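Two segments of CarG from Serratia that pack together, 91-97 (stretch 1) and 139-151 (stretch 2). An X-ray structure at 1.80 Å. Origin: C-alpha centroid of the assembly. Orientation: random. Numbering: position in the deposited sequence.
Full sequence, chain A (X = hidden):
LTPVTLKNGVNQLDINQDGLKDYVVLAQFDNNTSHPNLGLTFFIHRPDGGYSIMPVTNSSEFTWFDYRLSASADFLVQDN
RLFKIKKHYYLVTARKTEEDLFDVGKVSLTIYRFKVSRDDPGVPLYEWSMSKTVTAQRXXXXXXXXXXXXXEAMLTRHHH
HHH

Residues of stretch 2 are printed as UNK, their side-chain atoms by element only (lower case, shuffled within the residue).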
# COMPACT_ATOMS: atom_id res chain seq x y z
N LEU A 91 -8.62 11.23 -9.72
CA LEU A 91 -8.33 9.84 -10.00
C LEU A 91 -9.50 9.24 -10.78
O LEU A 91 -10.64 9.36 -10.34
CB LEU A 91 -8.13 9.12 -8.69
CG LEU A 91 -7.76 7.64 -8.87
CD1 LEU A 91 -6.45 7.40 -9.64
CD2 LEU A 91 -7.69 7.04 -7.48
N VAL A 92 -9.22 8.59 -11.88
CA VAL A 92 -10.22 8.06 -12.78
C VAL A 92 -10.02 6.58 -13.00
O VAL A 92 -8.97 6.14 -13.50
CB VAL A 92 -10.23 8.79 -14.10
CG1 VAL A 92 -11.43 8.29 -14.94
CG2 VAL A 92 -10.35 10.30 -13.85
N THR A 93 -11.01 5.82 -12.56
CA THR A 93 -11.00 4.37 -12.70
C THR A 93 -11.76 4.03 -13.97
O THR A 93 -12.94 4.40 -14.09
CB THR A 93 -11.57 3.62 -11.47
OG1 THR A 93 -10.77 3.92 -10.33
CG2 THR A 93 -11.56 2.09 -11.68
N ALA A 94 -11.11 3.33 -14.90
CA ALA A 94 -11.83 2.78 -16.07
C ALA A 94 -12.10 1.31 -15.80
O ALA A 94 -11.15 0.51 -15.48
CB ALA A 94 -10.98 2.92 -17.27
N ARG A 95 -13.34 0.85 -15.99
CA ARG A 95 -13.65 -0.54 -15.75
C ARG A 95 -14.56 -1.05 -16.88
O ARG A 95 -15.54 -0.39 -17.19
CB ARG A 95 -14.39 -0.68 -14.38
CG ARG A 95 -14.72 -2.13 -14.01
CD ARG A 95 -15.18 -2.34 -12.58
NE ARG A 95 -16.50 -1.74 -12.42
CZ ARG A 95 -17.67 -2.30 -12.77
NH1 ARG A 95 -17.75 -3.53 -13.27
NH2 ARG A 95 -18.78 -1.61 -12.61
N LYS A 96 -14.25 -2.23 -17.42
CA LYS A 96 -15.19 -3.00 -18.30
C LYS A 96 -16.34 -3.49 -17.49
O LYS A 96 -16.15 -4.17 -16.45
CB LYS A 96 -14.46 -4.12 -19.00
CG LYS A 96 -13.33 -3.62 -19.89
CD LYS A 96 -12.75 -4.65 -20.81
CE LYS A 96 -13.76 -5.07 -21.86
NZ LYS A 96 -13.22 -6.10 -22.70
N THR A 97 -17.56 -3.14 -17.89
CA THR A 97 -18.74 -3.40 -17.04
C THR A 97 -19.55 -4.67 -17.38
O THR A 97 -20.34 -5.11 -16.58
CB THR A 97 -19.68 -2.19 -17.01
OG1 THR A 97 -20.11 -1.92 -18.32
CG2 THR A 97 -18.95 -0.93 -16.46
N UNK A 139 -17.38 1.41 -27.22
CA UNK A 139 -17.01 0.15 -26.62
C UNK A 139 -15.54 -0.19 -26.98
O UNK A 139 -15.04 0.21 -28.05
o UNK A 139 -17.79 -1.14 -28.45
c UNK A 139 -17.98 -0.92 -27.07
N UNK A 140 -14.83 -0.84 -26.05
CA UNK A 140 -13.37 -1.01 -26.14
C UNK A 140 -12.98 -2.40 -25.70
O UNK A 140 -13.64 -3.00 -24.85
c UNK A 140 -12.79 1.45 -25.56
c UNK A 140 -12.61 -0.02 -25.22
c UNK A 140 -13.66 2.23 -24.86
c UNK A 140 -13.80 3.58 -25.14
o UNK A 140 -13.28 5.46 -26.46
c UNK A 140 -12.23 3.39 -26.94
c UNK A 140 -13.11 4.14 -26.20
c UNK A 140 -12.11 2.02 -26.63
N UNK A 141 -11.87 -2.87 -26.21
CA UNK A 141 -11.27 -4.10 -25.79
C UNK A 141 -10.57 -3.95 -24.39
O UNK A 141 -10.68 -4.85 -23.59
o UNK A 141 -11.08 -7.35 -27.40
c UNK A 141 -9.54 -5.88 -26.43
n UNK A 141 -10.65 -7.71 -25.18
c UNK A 141 -10.49 -7.03 -26.38
c UNK A 141 -10.24 -4.57 -26.78
N UNK A 142 -9.86 -2.85 -24.18
CA UNK A 142 -9.08 -2.66 -22.96
C UNK A 142 -9.56 -1.40 -22.29
O UNK A 142 -9.90 -0.38 -22.95
o UNK A 142 -6.77 -2.58 -22.15
c UNK A 142 -7.57 -2.56 -23.33
N UNK A 143 -9.74 -1.46 -20.97
CA UNK A 143 -10.37 -0.35 -20.22
C UNK A 143 -9.62 0.96 -20.35
O UNK A 143 -10.24 2.01 -20.45
c UNK A 143 -10.53 -0.72 -18.73
N UNK A 144 -8.29 0.89 -20.45
CA UNK A 144 -7.45 2.07 -20.56
C UNK A 144 -7.70 2.83 -21.90
O UNK A 144 -7.42 4.03 -21.97
c UNK A 144 -5.60 0.65 -21.45
o UNK A 144 -4.80 0.91 -22.35
c UNK A 144 -5.98 1.72 -20.47
o UNK A 144 -6.19 -0.44 -21.32
N UNK A 145 -8.27 2.15 -22.88
CA UNK A 145 -8.59 2.86 -24.11
C UNK A 145 -9.63 3.99 -23.92
O UNK A 145 -9.63 4.92 -24.66
c UNK A 145 -7.94 0.96 -25.74
o UNK A 145 -8.95 0.50 -27.84
c UNK A 145 -9.00 1.90 -25.19
c UNK A 145 -8.63 0.03 -26.72
o UNK A 145 -9.00 -1.06 -26.32
N UNK A 146 -10.52 3.85 -22.94
CA UNK A 146 -11.56 4.80 -22.68
C UNK A 146 -11.02 6.13 -22.15
O UNK A 146 -11.70 7.12 -22.12
c UNK A 146 -12.60 4.25 -21.73
N UNK A 147 -9.76 6.16 -21.71
CA UNK A 147 -9.19 7.44 -21.15
C UNK A 147 -9.06 8.47 -22.29
O UNK A 147 -8.95 9.66 -22.05
c UNK A 147 -8.05 5.23 -16.78
o UNK A 147 -8.07 4.57 -15.57
c UNK A 147 -7.81 7.24 -20.51
c UNK A 147 -8.76 6.34 -17.00
c UNK A 147 -7.24 4.74 -17.78
c UNK A 147 -8.63 7.00 -18.16
c UNK A 147 -7.14 5.39 -18.97
c UNK A 147 -7.86 6.52 -19.20
N UNK A 148 -9.11 8.00 -23.52
CA UNK A 148 -9.12 8.94 -24.68
C UNK A 148 -10.35 9.85 -24.64
O UNK A 148 -10.33 10.93 -25.26
c UNK A 148 -7.92 5.90 -26.94
o UNK A 148 -8.97 5.40 -27.32
c UNK A 148 -9.09 8.11 -25.97
n UNK A 148 -6.71 5.39 -27.25
c UNK A 148 -7.87 7.15 -26.01
N UNK A 149 -11.43 9.46 -23.96
CA UNK A 149 -12.62 10.30 -23.87
C UNK A 149 -12.58 11.28 -22.67
O UNK A 149 -13.50 12.06 -22.49
o UNK A 149 -16.34 8.13 -24.28
c UNK A 149 -14.02 8.40 -24.85
c UNK A 149 -15.38 7.66 -24.89
c UNK A 149 -13.90 9.45 -23.74
o UNK A 149 -15.43 6.56 -25.52
N UNK A 150 -11.58 11.20 -21.82
CA UNK A 150 -11.63 12.04 -20.64
C UNK A 150 -11.35 13.50 -21.02
O UNK A 150 -10.48 13.79 -21.82
c UNK A 150 -9.32 11.55 -19.90
c UNK A 150 -10.75 11.59 -19.49
c UNK A 150 -11.22 10.27 -18.95
N UNK A 151 -12.15 14.39 -20.48
CA UNK A 151 -11.85 15.80 -20.69
C UNK A 151 -12.20 16.62 -19.49
O UNK A 151 -12.77 16.13 -18.52
c UNK A 151 -14.02 16.20 -22.00
o UNK A 151 -14.64 16.03 -20.92
o UNK A 151 -14.61 16.33 -23.11
c UNK A 151 -12.50 16.29 -22.00

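Position 139 has one carbon and one oxygen beyond CA, out of reach of the strand: Ser 139, a small polar residue suited to an exposed site. At 140 a carbon leads to a six-carbon ring bearing an oxygen, which makes it Tyr 140; its ring leads away from stretch 1, and its backbone O lies 3.6 Å from Lys 96 CE. Position 141 carries three carbons, the third holding an oxygen and a nitrogen: Gln 141, whose polar amide suits a partly exposed place. Its CB points away, yet the side chain bends back until NE2, hydrogen-bonded elsewhere in the structure, is 3.9 Å from Lys 96 NZ.

One carbon and one oxygen at 142 give Ser 142, whose CB points away from the strand. Position 143 has a single carbon, 3.9 Å from Ala 94 CB, and is Ala 143; two methyl groups let the backbones approach closely, with CA of Ala 94 and CA of Ala 143 5.4 Å apart.

At 144, two carbons end in two oxygens: Asp 144. The hydroxyl of Ser 142 suits its place by donating a very short hydrogen bond, 2.4 Å from Ser 142 OG to Asp 144 OD1. At 145, three carbons end in two oxygens: Glu 145, whose OE1 accepts a hydrogen bond from Ser 142 N at 2.9 Å. The lone carbon of 146 belongs to Ala 146, directed toward the strand; a small apolar methyl leaves no polar group unsatisfied in this buried place.

Position 147 again shows a carbon, a six-carbon ring and an oxygen, and this oxygen is 2.7 Å from Val 92 O. It is Tyr 147, long enough to bring a hydroxyl to the strand's backbone. Positions 148 and 149 both have three carbons before a forked end: oxygen and nitrogen mark Gln 148, its polar amide suited to an exposed place, while two oxygens mark Glu 149, whose OE2 accepts a 2.6 Å hydrogen bond from Tyr 140 OH. Position 150 has three carbons, branched at the first, one of them 4.5 Å from Val 92 CG1; this is Val 150, compact and apolar as a buried place requires. Finally, 151 has two carbons and two oxygens, Asp 151, which caps the helix that follows.

Val 92 and Ala 94 point toward stretch 2 and meet Ala 143, Tyr 147 and Val 150. Tyr 147 OH donates to Val 92 O and accepts a weak bond from Ala 94 N at 3.4 Å. Farther along, Lys 96 NZ donates to Gln 141 O at 3.0 Å, fastening the loop before the 3-10 segment.

Stretch 2 139-151: SYQSADEAYQEVD
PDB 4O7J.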